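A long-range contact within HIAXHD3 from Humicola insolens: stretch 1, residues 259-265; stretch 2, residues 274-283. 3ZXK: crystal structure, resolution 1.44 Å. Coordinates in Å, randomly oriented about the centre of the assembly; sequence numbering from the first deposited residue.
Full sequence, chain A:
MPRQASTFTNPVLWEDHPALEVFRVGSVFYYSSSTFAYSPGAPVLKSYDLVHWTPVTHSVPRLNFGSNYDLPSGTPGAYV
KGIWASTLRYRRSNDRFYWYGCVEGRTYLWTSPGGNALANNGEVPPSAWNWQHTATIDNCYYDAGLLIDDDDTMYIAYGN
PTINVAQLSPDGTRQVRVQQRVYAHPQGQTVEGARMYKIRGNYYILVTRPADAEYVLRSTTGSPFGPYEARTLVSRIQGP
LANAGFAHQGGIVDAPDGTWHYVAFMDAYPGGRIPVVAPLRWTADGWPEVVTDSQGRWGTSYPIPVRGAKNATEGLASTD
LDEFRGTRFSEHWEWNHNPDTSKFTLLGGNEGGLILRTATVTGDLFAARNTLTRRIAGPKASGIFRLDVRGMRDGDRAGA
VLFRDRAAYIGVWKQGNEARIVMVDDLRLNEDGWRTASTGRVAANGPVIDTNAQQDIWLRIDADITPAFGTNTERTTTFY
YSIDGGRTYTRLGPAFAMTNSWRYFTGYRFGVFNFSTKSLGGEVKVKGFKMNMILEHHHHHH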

# COMPACT_ATOMS: atom_id res chain seq x y z
N THR A 259 27.38 -2.83 -1.63
CA THR A 259 27.00 -1.63 -2.37
C THR A 259 25.64 -1.17 -1.87
O THR A 259 24.75 -1.98 -1.59
CB THR A 259 26.89 -1.88 -3.89
OG1 THR A 259 25.93 -2.93 -4.13
CG2 THR A 259 28.24 -2.25 -4.48
N TRP A 260 25.48 0.15 -1.77
CA TRP A 260 24.26 0.74 -1.28
C TRP A 260 23.36 1.26 -2.37
O TRP A 260 23.82 1.61 -3.45
CB TRP A 260 24.59 1.88 -0.33
CG TRP A 260 25.08 1.39 0.99
CD1 TRP A 260 26.34 0.87 1.32
CD2 TRP A 260 24.30 1.33 2.21
NE1 TRP A 260 26.38 0.54 2.64
CE2 TRP A 260 25.18 0.77 3.24
CE3 TRP A 260 23.00 1.68 2.56
CZ2 TRP A 260 24.77 0.59 4.55
CZ3 TRP A 260 22.58 1.49 3.88
CH2 TRP A 260 23.45 0.96 4.85
N HIS A 261 22.06 1.29 -2.09
CA HIS A 261 21.05 1.71 -3.06
C HIS A 261 20.03 2.60 -2.39
O HIS A 261 19.70 2.42 -1.20
CB HIS A 261 20.40 0.46 -3.66
CG HIS A 261 21.39 -0.42 -4.37
ND1 HIS A 261 21.64 -0.31 -5.69
CD2 HIS A 261 22.27 -1.38 -3.87
CE1 HIS A 261 22.61 -1.20 -6.03
NE2 HIS A 261 23.00 -1.85 -4.92
N TYR A 262 19.52 3.57 -3.14
CA TYR A 262 18.48 4.46 -2.61
C TYR A 262 17.15 4.01 -3.26
O TYR A 262 17.04 3.95 -4.51
CB TYR A 262 18.83 5.94 -2.90
CG TYR A 262 17.78 6.95 -2.48
CD1 TYR A 262 16.92 6.71 -1.40
CD2 TYR A 262 17.62 8.15 -3.18
CE1 TYR A 262 15.95 7.63 -1.02
CE2 TYR A 262 16.66 9.06 -2.83
CZ TYR A 262 15.81 8.79 -1.78
OH TYR A 262 14.86 9.74 -1.46
N VAL A 263 16.18 3.65 -2.43
CA VAL A 263 14.85 3.25 -2.92
C VAL A 263 13.94 4.40 -2.55
O VAL A 263 13.67 4.62 -1.37
CB VAL A 263 14.33 1.94 -2.28
CG1 VAL A 263 13.02 1.54 -2.92
CG2 VAL A 263 15.34 0.83 -2.46
N ALA A 264 13.49 5.15 -3.54
CA ALA A 264 12.61 6.31 -3.29
C ALA A 264 11.24 6.01 -3.88
O ALA A 264 11.05 4.93 -4.46
CB ALA A 264 13.19 7.59 -3.92
N PHE A 265 10.27 6.92 -3.76
CA PHE A 265 9.09 6.71 -4.58
C PHE A 265 8.73 7.96 -5.35
O PHE A 265 9.19 9.07 -5.01
CB PHE A 265 7.86 6.18 -3.78
CG PHE A 265 7.50 7.04 -2.61
CD1 PHE A 265 6.69 8.16 -2.78
CD2 PHE A 265 7.96 6.72 -1.32
CE1 PHE A 265 6.35 8.97 -1.70
CE2 PHE A 265 7.61 7.50 -0.25
CZ PHE A 265 6.81 8.62 -0.43
N ILE A 274 4.94 4.91 -6.27
CA ILE A 274 5.60 3.70 -6.72
C ILE A 274 7.13 3.79 -6.58
O ILE A 274 7.71 4.85 -6.74
CB ILE A 274 5.15 3.33 -8.17
CG1 ILE A 274 5.72 4.31 -9.20
CG2 ILE A 274 3.62 3.24 -8.24
CD1 ILE A 274 5.26 4.02 -10.62
N PRO A 275 7.78 2.66 -6.29
CA PRO A 275 9.21 2.73 -5.98
C PRO A 275 10.14 2.76 -7.20
O PRO A 275 9.88 2.08 -8.20
CB PRO A 275 9.47 1.45 -5.18
CG PRO A 275 8.43 0.49 -5.65
CD PRO A 275 7.21 1.33 -5.96
N VAL A 276 11.20 3.54 -7.05
CA VAL A 276 12.30 3.62 -8.04
C VAL A 276 13.61 3.41 -7.26
O VAL A 276 13.71 3.75 -6.08
CB VAL A 276 12.30 4.97 -8.81
CG1 VAL A 276 11.04 5.07 -9.66
CG2 VAL A 276 12.35 6.14 -7.85
N VAL A 277 14.62 2.86 -7.95
CA VAL A 277 15.90 2.47 -7.32
C VAL A 277 17.07 3.08 -8.09
O VAL A 277 17.08 3.09 -9.32
CB VAL A 277 16.04 0.92 -7.29
CG1 VAL A 277 17.33 0.51 -6.59
CG2 VAL A 277 14.86 0.31 -6.52
N ALA A 278 18.01 3.66 -7.34
CA ALA A 278 19.32 4.09 -7.90
C ALA A 278 20.50 3.61 -7.03
O ALA A 278 20.38 3.50 -5.83
CB ALA A 278 19.36 5.60 -8.06
N PRO A 279 21.66 3.37 -7.65
CA PRO A 279 22.84 3.11 -6.83
C PRO A 279 23.32 4.36 -6.09
O PRO A 279 23.08 5.51 -6.54
CB PRO A 279 23.90 2.69 -7.85
CG PRO A 279 23.20 2.63 -9.17
CD PRO A 279 21.99 3.51 -9.07
N LEU A 280 23.96 4.13 -4.95
CA LEU A 280 24.70 5.15 -4.21
C LEU A 280 26.20 4.93 -4.29
O LEU A 280 26.66 3.81 -4.38
CB LEU A 280 24.32 5.07 -2.74
CG LEU A 280 22.90 5.48 -2.37
CD1 LEU A 280 22.67 5.15 -0.91
CD2 LEU A 280 22.66 6.96 -2.64
N ARG A 281 26.97 6.02 -4.26
CA ARG A 281 28.40 5.95 -3.98
C ARG A 281 28.63 6.68 -2.65
O ARG A 281 27.81 7.49 -2.22
CB ARG A 281 29.22 6.59 -5.11
CG ARG A 281 28.90 8.05 -5.33
CD ARG A 281 29.73 8.69 -6.44
NE ARG A 281 29.25 10.05 -6.63
CZ ARG A 281 28.50 10.46 -7.65
NH1 ARG A 281 28.18 9.62 -8.63
NH2 ARG A 281 28.09 11.72 -7.71
N TRP A 282 29.72 6.37 -1.99
CA TRP A 282 30.09 7.06 -0.77
C TRP A 282 31.25 7.96 -1.05
O TRP A 282 32.21 7.56 -1.70
CB TRP A 282 30.43 6.05 0.31
CG TRP A 282 29.17 5.37 0.82
CD1 TRP A 282 28.52 4.26 0.29
CD2 TRP A 282 28.35 5.82 1.93
NE1 TRP A 282 27.39 3.97 1.02
CE2 TRP A 282 27.23 4.88 2.03
CE3 TRP A 282 28.45 6.86 2.85
CZ2 TRP A 282 26.26 5.00 3.00
CZ3 TRP A 282 27.46 6.97 3.83
CH2 TRP A 282 26.40 6.05 3.91
N THR A 283 31.18 9.20 -0.56
CA THR A 283 32.31 10.10 -0.64
C THR A 283 33.42 9.65 0.31
O THR A 283 33.20 8.86 1.25
CB THR A 283 31.95 11.56 -0.32
OG1 THR A 283 31.61 11.67 1.07
CG2 THR A 283 30.77 12.03 -1.18
O HOH W 1 27.54 2.14 -2.14
O HOH W 2 25.87 0.96 -5.17

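The two stretches form neighbouring antiparallel strands, and the backbone supplies most of the polar bonding between them. Tyr262 and Ala278 make a reciprocal pair: Tyr262 N donates to Ala278 O at 2.8 Å, and Ala278 N donates to Tyr262 O at 3.0 Å. Ala264 and Val276 repeat the pattern, Ala264 N to Val276 O and Val276 N to Ala264 O both measuring 2.9 Å. At the next such position the ladder is half complete. Leu280 N donates to Trp260 O at 2.9 Å and 167°, but the return path is carried by water: water 1 accepts from Trp260 N (2.9 Å to its O) and donates to Leu280 O (2.9 Å from its O). A second water donates to both Trp260 O and Leu280 O, so the waters supplement the one direct bond at this position.

Between and just beyond these pairs lie the non-hydrogen-bonded positions, where the CA atoms come closer together. Here CA-H groups approach carbonyls, as in Val277 CA to Tyr262 O and Val263 CA to Val276 O, each 3.4 Å, and Pro275 CA to Ala264 O, 3.2 Å. Proline has no amide hydrogen to donate, so Pro275 and Pro279 suit these positions, opposite Phe265 and His261, where the ladder asks for no N-H bond across this contact.

Apolar packing follows the alternation of the sheet. On one face Val263 meets two partners, its CG1 lying 4.2 Å from Pro275 CB and its CG2 4.1 Å from Val277 CG2; beta-branched valine is well suited to extended backbone. On the other face Ala264 CB lies 4.3 Å from Val276 CG2, a small side chain beside a branched one. Leu280, which points toward stretch 1, uses both methyls: CD1 is 3.8 Å from Trp260 CB and CD2 is 4.0 Å from Tyr262 CB. Flexible and forked, leucine can reach two neighbours at once.

The aromatic contact forms at this end of the ladder, between Trp260, which accepts the last direct bond, and Trp282, two residues past Leu280. The edge of Trp282 is directed at the face of Trp260 in an offset edge-to-face arrangement, the five-membered rings 4.8 Å apart between centroids with planes at 77°. Trp282 NE1 comes within 3.3 Å of Trp260 CD1. Tryptophan suits both roles: Trp260 offers its broad face, Trp282 its polarised edge, and both residues remain partly exposed.

His261 directs its CB away from stretch 2 overall, and its NE2 donates within its own stretch to Thr259 OG1 at 3.2 Å, a bond that ties down the imidazole.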